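Local atomic coordinates of pyruvate formate-lyase 2 (PDB entry 2F3O), a protein that belongs to the glycyl radical enzymes related to pyruvate formate-lyase and glycerol dehydratase and probably acts as a lyase, though its substrate is not established. Residues A[278-283]-A[349-355]; A[272-277]-A[419-425]. One frame throughout, in Å; residues are numbered along the deposited sequence.

Contact 1 of 2, residues A[278-283]-A[349-355]; sequences IDQYLY and NELTYLM
A capping box at the start of helix 350-362 meets the short helix 278-281 here, and its two polar residues, Asn349 and Thr352, both reach Asp279. The N-cap residue Asn349 uses both ends of its amide. OD1 takes weak bonds from the backbone N of Leu351 and of Thr352, while Thr352 OG1 accepts from Asn349 N. The other end, ND2, gives a hydrogen bond of 3.0 Å to Asp279 O, with an N-H...O angle of 156°. It arrives above that carbonyl plane, yet the oxygen lies close to the plane of the amide. The Asn349 amide is stacked on the Tyr283 ring, 13° from parallel. Asn349 CB sits over the ring centre, 3.6 Å from the centroid, as a CH-pi contact. Asp279 OD2 lies 2.8 Å from Thr352 OG1; OD2 accepts from Gly338 N. Beside these polar groups, Met355, with CG anti to the carbonyl carbon, lays SD against Asp279 CB (3.6 Å) and Ile278 CG2. Leu351 CD2 packs on Leu282 CB. The ND2 bond, the weak OD1 bonds and the Tyr283 stack probably limit rotation of the amide. Gly338 N would tend to stabilise the charged Asp279 carboxylate, against the effect of burial.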
loop_
_atom_site.group_PDB
_atom_site.type_symbol
_atom_site.label_atom_id
_atom_site.label_comp_id
_atom_site.label_asym_id
_atom_site.label_seq_id
_atom_site.Cartn_x
_atom_site.Cartn_y
_atom_site.Cartn_z
ATOM N N ILE A 278 3.672 7.109 35.708
ATOM C CA ILE A 278 3.283 8.321 36.397
ATOM C C ILE A 278 4.422 9.000 37.153
ATOM O O ILE A 278 4.445 10.220 37.259
ATOM C CB ILE A 278 2.084 8.017 37.320
ATOM C CG1 ILE A 278 1.332 9.281 37.712
ATOM C CG2 ILE A 278 2.517 7.215 38.529
ATOM C CD1 ILE A 278 -0.047 9.008 38.269
ATOM N N ASP A 279 5.392 8.224 37.632
ATOM C CA ASP A 279 6.531 8.802 38.340
ATOM C C ASP A 279 7.513 9.467 37.383
ATOM O O ASP A 279 8.232 10.398 37.757
ATOM C CB ASP A 279 7.234 7.763 39.224
ATOM C CG ASP A 279 7.851 6.638 38.432
ATOM O OD1 ASP A 279 7.218 6.124 37.490
ATOM O OD2 ASP A 279 8.980 6.243 38.771
ATOM N N GLN A 280 7.519 9.004 36.141
ATOM C CA GLN A 280 8.422 9.538 35.149
ATOM C C GLN A 280 7.938 10.880 34.595
ATOM O O GLN A 280 8.734 11.793 34.347
ATOM C CB GLN A 280 8.584 8.522 34.026
ATOM C CG GLN A 280 9.039 7.203 34.517
ATOM C CD GLN A 280 10.382 7.286 35.213
ATOM O OE1 GLN A 280 11.330 7.888 34.700
ATOM N NE2 GLN A 280 10.476 6.666 36.385
ATOM N N TYR A 281 6.627 10.997 34.413
ATOM C CA TYR A 281 6.071 12.125 33.692
ATOM C C TYR A 281 5.508 13.253 34.581
ATOM O O TYR A 281 5.221 14.357 34.092
ATOM C CB TYR A 281 5.070 11.658 32.618
ATOM C CG TYR A 281 3.771 11.045 33.101
ATOM C CD1 TYR A 281 2.860 11.772 33.862
ATOM C CD2 TYR A 281 3.413 9.768 32.725
ATOM C CE1 TYR A 281 1.664 11.228 34.279
ATOM C CE2 TYR A 281 2.205 9.216 33.131
ATOM C CZ TYR A 281 1.339 9.957 33.913
ATOM O OH TYR A 281 0.144 9.437 34.332
ATOM N N LEU A 282 5.329 12.967 35.868
ATOM C CA LEU A 282 4.979 14.006 36.824
ATOM C C LEU A 282 6.232 14.658 37.415
ATOM O O LEU A 282 6.160 15.738 38.007
ATOM C CB LEU A 282 4.128 13.425 37.932
ATOM C CG LEU A 282 2.657 13.779 37.938
ATOM C CD1 LEU A 282 2.163 14.124 36.576
ATOM C CD2 LEU A 282 1.888 12.636 38.520
ATOM N N TYR A 283 7.377 13.998 37.251
ATOM C CA TYR A 283 8.633 14.490 37.813
ATOM C C TYR A 283 9.161 15.843 37.317
ATOM O O TYR A 283 9.750 16.565 38.103
ATOM C CB TYR A 283 9.738 13.414 37.803
ATOM C CG TYR A 283 10.950 13.778 38.664
ATOM C CD1 TYR A 283 10.865 13.842 40.054
ATOM C CD2 TYR A 283 12.165 14.088 38.084
ATOM C CE1 TYR A 283 11.975 14.192 40.838
ATOM C CE2 TYR A 283 13.271 14.442 38.848
ATOM C CZ TYR A 283 13.180 14.495 40.220
ATOM O OH TYR A 283 14.308 14.844 40.946
ATOM N N ASN A 349 13.367 8.270 40.486
ATOM C CA ASN A 349 13.561 9.649 40.921
ATOM C C ASN A 349 12.904 9.777 42.280
ATOM O O ASN A 349 12.364 8.796 42.776
ATOM C CB ASN A 349 12.951 10.646 39.928
ATOM C CG ASN A 349 11.523 10.284 39.527
ATOM O OD1 ASN A 349 10.710 9.872 40.353
ATOM N ND2 ASN A 349 11.223 10.426 38.246
ATOM N N GLU A 350 12.898 10.980 42.853
ATOM C CA GLU A 350 12.376 11.187 44.202
ATOM C C GLU A 350 10.867 10.960 44.253
ATOM O O GLU A 350 10.292 10.675 45.312
ATOM C CB GLU A 350 12.700 12.599 44.689
ATOM C CG GLU A 350 12.771 12.731 46.222
ATOM C CD GLU A 350 12.270 14.091 46.746
ATOM O OE1 GLU A 350 12.594 15.151 46.140
ATOM O OE2 GLU A 350 11.555 14.080 47.782
ATOM N N LEU A 351 10.228 11.066 43.095
ATOM C CA LEU A 351 8.798 10.908 43.024
ATOM C C LEU A 351 8.428 9.434 43.039
ATOM O O LEU A 351 7.306 9.082 43.396
ATOM C CB LEU A 351 8.280 11.597 41.777
ATOM C CG LEU A 351 6.824 12.014 41.720
ATOM C CD1 LEU A 351 6.385 12.745 42.978
ATOM C CD2 LEU A 351 6.683 12.886 40.522
ATOM N N THR A 352 9.375 8.578 42.657
ATOM C CA THR A 352 9.171 7.132 42.723
ATOM C C THR A 352 8.993 6.725 44.174
ATOM O O THR A 352 8.036 6.024 44.514
ATOM C CB THR A 352 10.360 6.346 42.151
ATOM O OG1 THR A 352 10.694 6.847 40.857
ATOM C CG2 THR A 352 10.040 4.883 42.064
ATOM N N TYR A 353 9.908 7.205 45.021
ATOM C CA TYR A 353 9.901 6.918 46.457
ATOM C C TYR A 353 8.623 7.403 47.127
ATOM O O TYR A 353 8.012 6.685 47.924
ATOM C CB TYR A 353 11.097 7.585 47.129
ATOM C CG TYR A 353 12.421 6.919 46.857
ATOM C CD1 TYR A 353 13.289 7.422 45.896
ATOM C CD2 TYR A 353 12.815 5.798 47.579
ATOM C CE1 TYR A 353 14.517 6.818 45.650
ATOM C CE2 TYR A 353 14.035 5.181 47.340
ATOM C CZ TYR A 353 14.884 5.691 46.374
ATOM O OH TYR A 353 16.103 5.075 46.134
ATOM N N LEU A 354 8.239 8.632 46.785
ATOM C CA LEU A 354 7.014 9.248 47.266
ATOM C C LEU A 354 5.825 8.367 47.000
ATOM O O LEU A 354 5.028 8.115 47.887
ATOM C CB LEU A 354 6.772 10.583 46.572
ATOM C CG LEU A 354 7.060 11.815 47.404
ATOM C CD1 LEU A 354 6.253 12.974 46.841
ATOM C CD2 LEU A 354 6.710 11.547 48.866
ATOM N N MET A 355 5.734 7.873 45.777
ATOM C CA MET A 355 4.610 7.066 45.385
ATOM C C MET A 355 4.533 5.735 46.120
ATOM O O MET A 355 3.445 5.228 46.353
ATOM C CB MET A 355 4.584 6.908 43.876
ATOM C CG MET A 355 4.047 8.144 43.225
ATOM S SD MET A 355 4.478 8.222 41.506
ATOM C CE MET A 355 3.793 9.798 41.032
#

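Contact 2 of 2, residues A[272-277]-A[419-425]; sequences AISMGR and LNYTTDG
Arg277 CG stands anti to its own carbonyl carbon, with chi1 at -60°, and the chain then bends at chi3 (82°). This carries the guanidinium over to Asn420, whose CG lies anti to the backbone N. NH1 of Arg277 meets OD1 of Asn420 at 2.9 Å. The bond is weak, with an N-H...O angle of 118° and the two flat groups turned well out of parallel. On the way, Arg277 CD passes 3.4 Å from Tyr421 O. The firmer partners lie outside the pair. Arg277 NH2 donates to the backbone oxygens of Gly338 and Cys340, and Asn420 OD1 also bonds Tyr343 OH of the second subunit.

Further along, the two segments run roughly antiparallel, but no direct backbone bond joins them. A water bridges them instead. It accepts from Gly276 N and donates to Thr423 O, both at 2.8 Å. Thr422 OG1 bonds the same Thr423 O and lies 3.2 Å from Gly276 CA, where no side chain intervenes. Ser274 OG bonds Ala272 O at 2.9 Å and also touches Asp424 CB at 3.3 Å. Ala272 CB touches Gly425 CA at 3.6 Å. Gly425 lies about 4 Å from a bound glycerol.

Strand 273-274 pairs in parallel with strand 156-157. Ile273 of the strand and Met275 just after it pack on helix 250-267. Strand 421-424 pairs with strand 428-431, while Tyr421 lies against helix 401-410. Backbone bonds from Met275 to Ala334 and from Gly276 to Thr336 tie the first segment to strand 334-338.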
loop_
_atom_site.group_PDB
_atom_site.type_symbol
_atom_site.label_atom_id
_atom_site.label_comp_id
_atom_site.label_asym_id
_atom_site.label_seq_id
_atom_site.Cartn_x
_atom_site.Cartn_y
_atom_site.Cartn_z
ATOM N N ALA A 272 -9.191 -1.638 33.853
ATOM C CA ALA A 272 -7.771 -1.494 33.579
ATOM C C ALA A 272 -7.341 -0.256 32.833
ATOM O O ALA A 272 -6.299 -0.273 32.196
ATOM C CB ALA A 272 -7.203 -2.742 32.933
ATOM N N ILE A 273 -8.135 0.806 32.902
ATOM C CA ILE A 273 -7.727 2.070 32.321
ATOM C C ILE A 273 -6.663 2.645 33.244
ATOM O O ILE A 273 -6.963 3.068 34.350
ATOM C CB ILE A 273 -8.904 3.033 32.224
ATOM C CG1 ILE A 273 -10.062 2.370 31.504
ATOM C CG2 ILE A 273 -8.507 4.298 31.504
ATOM C CD1 ILE A 273 -11.258 3.261 31.377
ATOM N N SER A 274 -5.416 2.648 32.796
ATOM C CA SER A 274 -4.293 2.875 33.700
ATOM C C SER A 274 -3.550 4.163 33.406
ATOM O O SER A 274 -3.777 4.801 32.379
ATOM C CB SER A 274 -3.346 1.686 33.636
ATOM O OG SER A 274 -4.065 0.484 33.894
ATOM N N MET A 275 -2.668 4.559 34.310
ATOM C CA MET A 275 -2.040 5.867 34.199
ATOM C C MET A 275 -0.587 5.832 33.734
ATOM O O MET A 275 0.019 6.875 33.495
ATOM C CB MET A 275 -2.164 6.629 35.513
ATOM C CG MET A 275 -3.544 7.211 35.744
ATOM S SD MET A 275 -3.795 7.651 37.482
ATOM C CE MET A 275 -4.811 6.268 38.021
ATOM N N GLY A 276 -0.028 4.636 33.613
ATOM C CA GLY A 276 1.298 4.478 33.029
ATOM C C GLY A 276 2.451 4.828 33.928
ATOM O O GLY A 276 2.372 4.704 35.139
ATOM N N ARG A 277 3.539 5.282 33.338
ATOM C CA ARG A 277 4.708 5.639 34.134
ATOM C C ARG A 277 4.593 7.021 34.753
ATOM O O ARG A 277 5.341 7.939 34.410
ATOM C CB ARG A 277 5.973 5.532 33.311
ATOM C CG ARG A 277 6.207 4.152 32.791
ATOM C CD ARG A 277 7.514 4.094 32.061
ATOM N NE ARG A 277 8.613 3.936 32.993
ATOM C CZ ARG A 277 9.862 3.797 32.595
ATOM N NH1 ARG A 277 10.107 3.803 31.301
ATOM N NH2 ARG A 277 10.849 3.636 33.471
ATOM N N LEU A 419 12.073 -0.829 26.304
ATOM C CA LEU A 419 12.691 -0.241 27.496
ATOM C C LEU A 419 11.724 0.680 28.236
ATOM O O LEU A 419 11.622 0.630 29.450
ATOM C CB LEU A 419 13.954 0.544 27.132
ATOM C CG LEU A 419 15.367 -0.063 27.184
ATOM C CD1 LEU A 419 15.458 -1.326 28.071
ATOM C CD2 LEU A 419 15.906 -0.349 25.804
ATOM N N ASN A 420 10.970 1.489 27.501
ATOM C CA ASN A 420 10.028 2.424 28.107
ATOM C C ASN A 420 8.628 1.812 28.286
ATOM O O ASN A 420 7.615 2.446 27.994
ATOM C CB ASN A 420 9.963 3.688 27.230
ATOM C CG ASN A 420 9.218 4.842 27.883
ATOM O OD1 ASN A 420 9.647 5.378 28.911
ATOM N ND2 ASN A 420 8.101 5.251 27.262
ATOM N N TYR A 421 8.556 0.573 28.751
ATOM C CA TYR A 421 7.262 -0.062 28.771
ATOM C C TYR A 421 6.480 0.376 29.981
ATOM O O TYR A 421 7.034 0.918 30.929
ATOM C CB TYR A 421 7.352 -1.579 28.713
ATOM C CG TYR A 421 7.798 -2.263 29.990
ATOM C CD1 TYR A 421 6.879 -2.801 30.898
ATOM C CD2 TYR A 421 9.149 -2.400 30.283
ATOM C CE1 TYR A 421 7.306 -3.437 32.054
ATOM C CE2 TYR A 421 9.586 -3.036 31.434
ATOM C CZ TYR A 421 8.668 -3.545 32.309
ATOM O OH TYR A 421 9.144 -4.175 33.428
ATOM N N THR A 422 5.179 0.131 29.925
ATOM C CA THR A 422 4.296 0.368 31.030
ATOM C C THR A 422 3.539 -0.908 31.349
ATOM O O THR A 422 3.585 -1.892 30.618
ATOM C CB THR A 422 3.274 1.443 30.693
ATOM O OG1 THR A 422 2.481 1.738 31.857
ATOM C CG2 THR A 422 2.381 0.967 29.547
ATOM N N THR A 423 2.844 -0.885 32.470
ATOM C CA THR A 423 1.994 -1.975 32.815
ATOM C C THR A 423 0.547 -1.458 32.853
ATOM O O THR A 423 0.315 -0.255 32.914
ATOM C CB THR A 423 2.424 -2.561 34.171
ATOM O OG1 THR A 423 2.185 -1.590 35.182
ATOM C CG2 THR A 423 3.928 -2.882 34.200
ATOM N N ASP A 424 -0.415 -2.364 32.776
ATOM C CA ASP A 424 -1.819 -2.030 33.019
ATOM C C ASP A 424 -2.551 -3.274 33.553
ATOM O O ASP A 424 -2.109 -4.421 33.334
ATOM C CB ASP A 424 -2.513 -1.520 31.749
ATOM C CG ASP A 424 -2.514 -2.558 30.618
ATOM O OD1 ASP A 424 -1.490 -2.652 29.905
ATOM O OD2 ASP A 424 -3.540 -3.257 30.434
ATOM N N GLY A 425 -3.667 -3.039 34.240
ATOM C CA GLY A 425 -4.452 -4.129 34.802
ATOM C C GLY A 425 -3.800 -4.849 35.967
ATOM O O GLY A 425 -3.383 -4.217 36.926
HETATM O O HOH W 1 -0.052 1.958 34.541
#

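Overall arrangement
From the N terminus, the chain leaves helix 250-267 and enters residues 272-277, the first half of contact 2. It runs directly into 278-283, the first half of contact 1. Helix 297-310 and strand 334-338 follow, and helix 350-362 then returns to close the loop of contact 1. The chain continues through strands 368-373 and 396-400 before 419-425 closes contact 2. Contact 1 is therefore nested inside contact 2. Their centres are about 14 Å apart, and Tyr281 OH probably bonds Met275 O at 2.7 Å. Strand 334-338 touches the first segments of both, and both contacts reach the second subunit.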